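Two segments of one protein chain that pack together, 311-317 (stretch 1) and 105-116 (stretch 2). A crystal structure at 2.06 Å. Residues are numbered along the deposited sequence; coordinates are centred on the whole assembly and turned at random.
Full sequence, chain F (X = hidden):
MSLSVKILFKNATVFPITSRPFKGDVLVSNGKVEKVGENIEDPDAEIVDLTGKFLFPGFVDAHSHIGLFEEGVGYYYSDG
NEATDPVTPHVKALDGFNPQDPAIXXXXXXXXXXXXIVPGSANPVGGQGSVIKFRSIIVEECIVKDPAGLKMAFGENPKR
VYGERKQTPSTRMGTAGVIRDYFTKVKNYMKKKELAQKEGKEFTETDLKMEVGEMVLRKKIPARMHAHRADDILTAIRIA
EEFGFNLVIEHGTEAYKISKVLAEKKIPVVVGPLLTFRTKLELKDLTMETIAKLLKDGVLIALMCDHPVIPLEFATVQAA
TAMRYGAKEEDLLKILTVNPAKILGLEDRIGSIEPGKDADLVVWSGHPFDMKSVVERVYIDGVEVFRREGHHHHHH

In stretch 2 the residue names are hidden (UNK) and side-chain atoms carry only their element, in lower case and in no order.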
# COMPACT_ATOMS: atom_id res chain seq x y z
N PRO F 311 -20.98 28.21 -13.54
CA PRO F 311 -20.20 29.43 -13.36
C PRO F 311 -21.11 30.59 -12.94
O PRO F 311 -22.22 30.72 -13.45
CB PRO F 311 -19.59 29.68 -14.74
CG PRO F 311 -19.57 28.34 -15.40
CD PRO F 311 -20.79 27.60 -14.87
N LEU F 312 -20.62 31.40 -12.01
CA LEU F 312 -21.36 32.51 -11.49
C LEU F 312 -21.76 33.48 -12.59
O LEU F 312 -22.86 34.05 -12.56
CB LEU F 312 -20.51 33.20 -10.41
CG LEU F 312 -21.21 34.12 -9.42
CD1 LEU F 312 -22.41 33.44 -8.76
CD2 LEU F 312 -20.21 34.55 -8.38
N GLU F 313 -20.88 33.63 -13.59
CA GLU F 313 -21.16 34.48 -14.74
C GLU F 313 -22.49 34.15 -15.38
O GLU F 313 -23.08 35.00 -16.07
CB GLU F 313 -20.04 34.40 -15.80
CG GLU F 313 -19.80 33.01 -16.39
CD GLU F 313 -18.55 32.95 -17.27
OE1 GLU F 313 -18.33 33.92 -18.04
OE2 GLU F 313 -17.80 31.93 -17.18
N PHE F 314 -22.97 32.93 -15.14
CA PHE F 314 -24.20 32.45 -15.78
C PHE F 314 -25.43 32.40 -14.85
O PHE F 314 -26.43 31.75 -15.17
CB PHE F 314 -23.97 31.10 -16.45
CG PHE F 314 -22.92 31.13 -17.56
CD1 PHE F 314 -22.96 32.11 -18.55
CD2 PHE F 314 -21.92 30.16 -17.61
CE1 PHE F 314 -22.00 32.14 -19.58
CE2 PHE F 314 -20.94 30.17 -18.63
CZ PHE F 314 -20.98 31.16 -19.62
N ALA F 315 -25.36 33.11 -13.72
CA ALA F 315 -26.48 33.19 -12.79
C ALA F 315 -27.80 33.56 -13.49
O ALA F 315 -28.86 32.97 -13.20
CB ALA F 315 -26.17 34.17 -11.67
N THR F 316 -27.75 34.54 -14.41
CA THR F 316 -28.97 34.96 -15.12
C THR F 316 -29.47 33.92 -16.10
O THR F 316 -30.67 33.88 -16.42
CB THR F 316 -28.83 36.32 -15.87
OG1 THR F 316 -27.81 36.23 -16.87
CG2 THR F 316 -28.48 37.42 -14.88
N VAL F 317 -28.55 33.09 -16.59
CA VAL F 317 -28.88 32.02 -17.51
C VAL F 317 -29.68 30.94 -16.78
O VAL F 317 -30.72 30.48 -17.28
CB VAL F 317 -27.63 31.39 -18.20
CG1 VAL F 317 -28.04 30.32 -19.19
CG2 VAL F 317 -26.80 32.45 -18.91
N UNK F 105 -13.95 38.60 -12.58
CA UNK F 105 -14.27 39.56 -13.62
C UNK F 105 -15.41 39.00 -14.49
O UNK F 105 -16.22 39.74 -15.03
o UNK F 105 -12.75 43.50 -15.17
o UNK F 105 -12.72 42.40 -13.26
c UNK F 105 -12.84 42.43 -14.51
c UNK F 105 -13.13 41.15 -15.30
c UNK F 105 -13.02 39.89 -14.47
N UNK F 106 -15.45 37.68 -14.61
CA UNK F 106 -16.49 37.02 -15.37
C UNK F 106 -17.84 37.09 -14.65
O UNK F 106 -18.87 37.24 -15.29
c UNK F 106 -14.95 35.43 -16.67
n UNK F 106 -11.93 32.68 -16.50
c UNK F 106 -16.10 35.56 -15.67
n UNK F 106 -11.40 33.22 -18.66
c UNK F 106 -14.50 33.98 -16.83
n UNK F 106 -13.45 33.85 -17.83
c UNK F 106 -12.26 33.26 -17.65
N UNK F 107 -17.82 37.01 -13.32
CA UNK F 107 -19.06 37.14 -12.51
C UNK F 107 -19.66 38.56 -12.59
O UNK F 107 -20.88 38.73 -12.69
c UNK F 107 -18.81 36.75 -11.08
N UNK F 108 -18.79 39.57 -12.53
CA UNK F 108 -19.17 40.96 -12.77
C UNK F 108 -19.78 41.14 -14.17
O UNK F 108 -20.82 41.79 -14.31
c UNK F 108 -16.06 42.70 -11.07
c UNK F 108 -17.97 41.89 -12.55
c UNK F 108 -18.42 42.78 -10.19
c UNK F 108 -17.44 42.02 -11.10
N UNK F 109 -19.17 40.55 -15.19
CA UNK F 109 -19.72 40.54 -16.54
C UNK F 109 -21.09 39.82 -16.64
O UNK F 109 -21.77 39.93 -17.66
c UNK F 109 -18.69 39.95 -17.57
N UNK F 110 -21.46 39.07 -15.60
CA UNK F 110 -22.80 38.49 -15.51
C UNK F 110 -23.69 39.19 -14.49
O UNK F 110 -24.80 38.74 -14.20
N UNK F 111 -23.19 40.27 -13.92
CA UNK F 111 -23.99 41.14 -13.07
C UNK F 111 -24.05 40.76 -11.62
O UNK F 111 -24.91 41.26 -10.90
N UNK F 112 -23.15 39.88 -11.17
CA UNK F 112 -23.07 39.47 -9.78
C UNK F 112 -22.05 40.31 -9.01
O UNK F 112 -20.88 40.43 -9.42
c UNK F 112 -22.66 37.54 -8.19
c UNK F 112 -22.68 37.97 -9.65
c UNK F 112 -23.67 37.11 -10.43
N UNK F 113 -22.47 40.89 -7.89
CA UNK F 113 -21.59 41.79 -7.16
C UNK F 113 -21.21 41.31 -5.76
O UNK F 113 -20.14 41.65 -5.26
c UNK F 113 -22.33 43.84 -8.43
o UNK F 113 -23.49 43.11 -6.45
c UNK F 113 -22.20 43.21 -7.06
N UNK F 114 -22.08 40.53 -5.13
CA UNK F 114 -21.86 40.04 -3.76
C UNK F 114 -22.13 38.54 -3.67
O UNK F 114 -23.03 38.03 -4.32
o UNK F 114 -22.50 42.16 -2.68
c UNK F 114 -22.79 40.77 -2.76
N UNK F 115 -21.36 37.85 -2.84
CA UNK F 115 -21.55 36.42 -2.62
C UNK F 115 -21.18 36.06 -1.19
O UNK F 115 -20.35 36.72 -0.56
c UNK F 115 -19.19 35.71 -3.27
c UNK F 115 -20.90 35.89 -5.06
c UNK F 115 -20.67 35.53 -3.58
N UNK F 116 -21.80 35.01 -0.67
CA UNK F 116 -21.19 34.33 0.45
C UNK F 116 -20.22 33.25 -0.04
O UNK F 116 -20.60 32.30 -0.74
c UNK F 116 -22.86 30.95 3.05
c UNK F 116 -21.46 33.52 2.78
se UNK F 116 -22.38 32.56 4.08
c UNK F 116 -22.19 33.75 1.44
O HOH W 1 -25.35 36.22 -15.12

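Position 105 carries three side-chain carbons in a row, the third bearing two oxygens: a carboxylate on a two-carbon spacer, hence glutamate, E105. It touches nothing on stretch 1 and lies exposed, a fitting place for a charge.

At 106 three carbons lead to a nitrogen and then to a carbon bearing two more nitrogens, a guanidinium group, so this is R106. Its CB points toward stretch 1 and lies 3.6 Å from E313 OE1, yet the end of the chain leads away, and no salt bridge joins the two residues. The long chain lets the base help cover E313 while the charged end reaches a partner elsewhere in the structure. The backbone comes closer still, with R106 O 3.1 Å from E313 CB.

Position 107 has a single carbon, which makes it alanine, A107. Its CB packs 3.8 Å from L312 CD2, and its CA is 4.1 Å from E313 CA; a small side chain suits so close a backbone approach.

Four carbons forked at the second identify 108 as leucine, L108. It points away from stretch 1 and is buried, as suits an apolar side chain.

Position 109 again shows one carbon, A109, exposed and without contact; a methyl group puts little apolar surface in solvent.

No side-chain atom is present at 110, so it is glycine, G110. An ideal CB here would point toward stretch 1 and lie 2.2 Å from E313 O, a clash. Its absence lets G110 CA approach E313 O to 3.5 Å in a CA-H...O contact.

Position 111 is also bare: G111. Here the reason is local, since at phi 87° and psi 15° a CB would be jammed against the carbonyl oxygen of G110. The residue closes a type I turn that begins at L108, with G111 N donating to L108 O at 2.8 Å.

At 112 one carbon carries two others, with no oxygen: valine, V112. Both methyls meet stretch 1, CG1 lying 3.9 Å from L312 CD2 and CG2 4.1 Å from A315 CB, so the branched shape fills the space between them.

Position 113 has one carbon carrying an oxygen and a carbon, thus threonine, T113; 114 has one carbon and then an oxygen, thus serine, S114. Both point away from stretch 1.

Position 115 repeats the three-carbon fork of valine. V115 points toward stretch 1, and its CG1 packs 3.6 Å from L312 CD2.

At 116 two carbons, a selenium and a final carbon form an unbranched chain: selenomethionine, M116, out of reach of stretch 1.

The contact works through apolar packing and close backbone fit. L312 CD2 gathers A107, V112 and V115, while G110 makes room for E313 O. No direct hydrogen bond crosses, but one water donates to G110 O and E313 O, each 2.7 Å from the water O, and accepts from T316 N, 3.0 Å from that same O, thereby linking the two backbones.

Stretch 2, residues 105-116: ERALAGGVTSVM
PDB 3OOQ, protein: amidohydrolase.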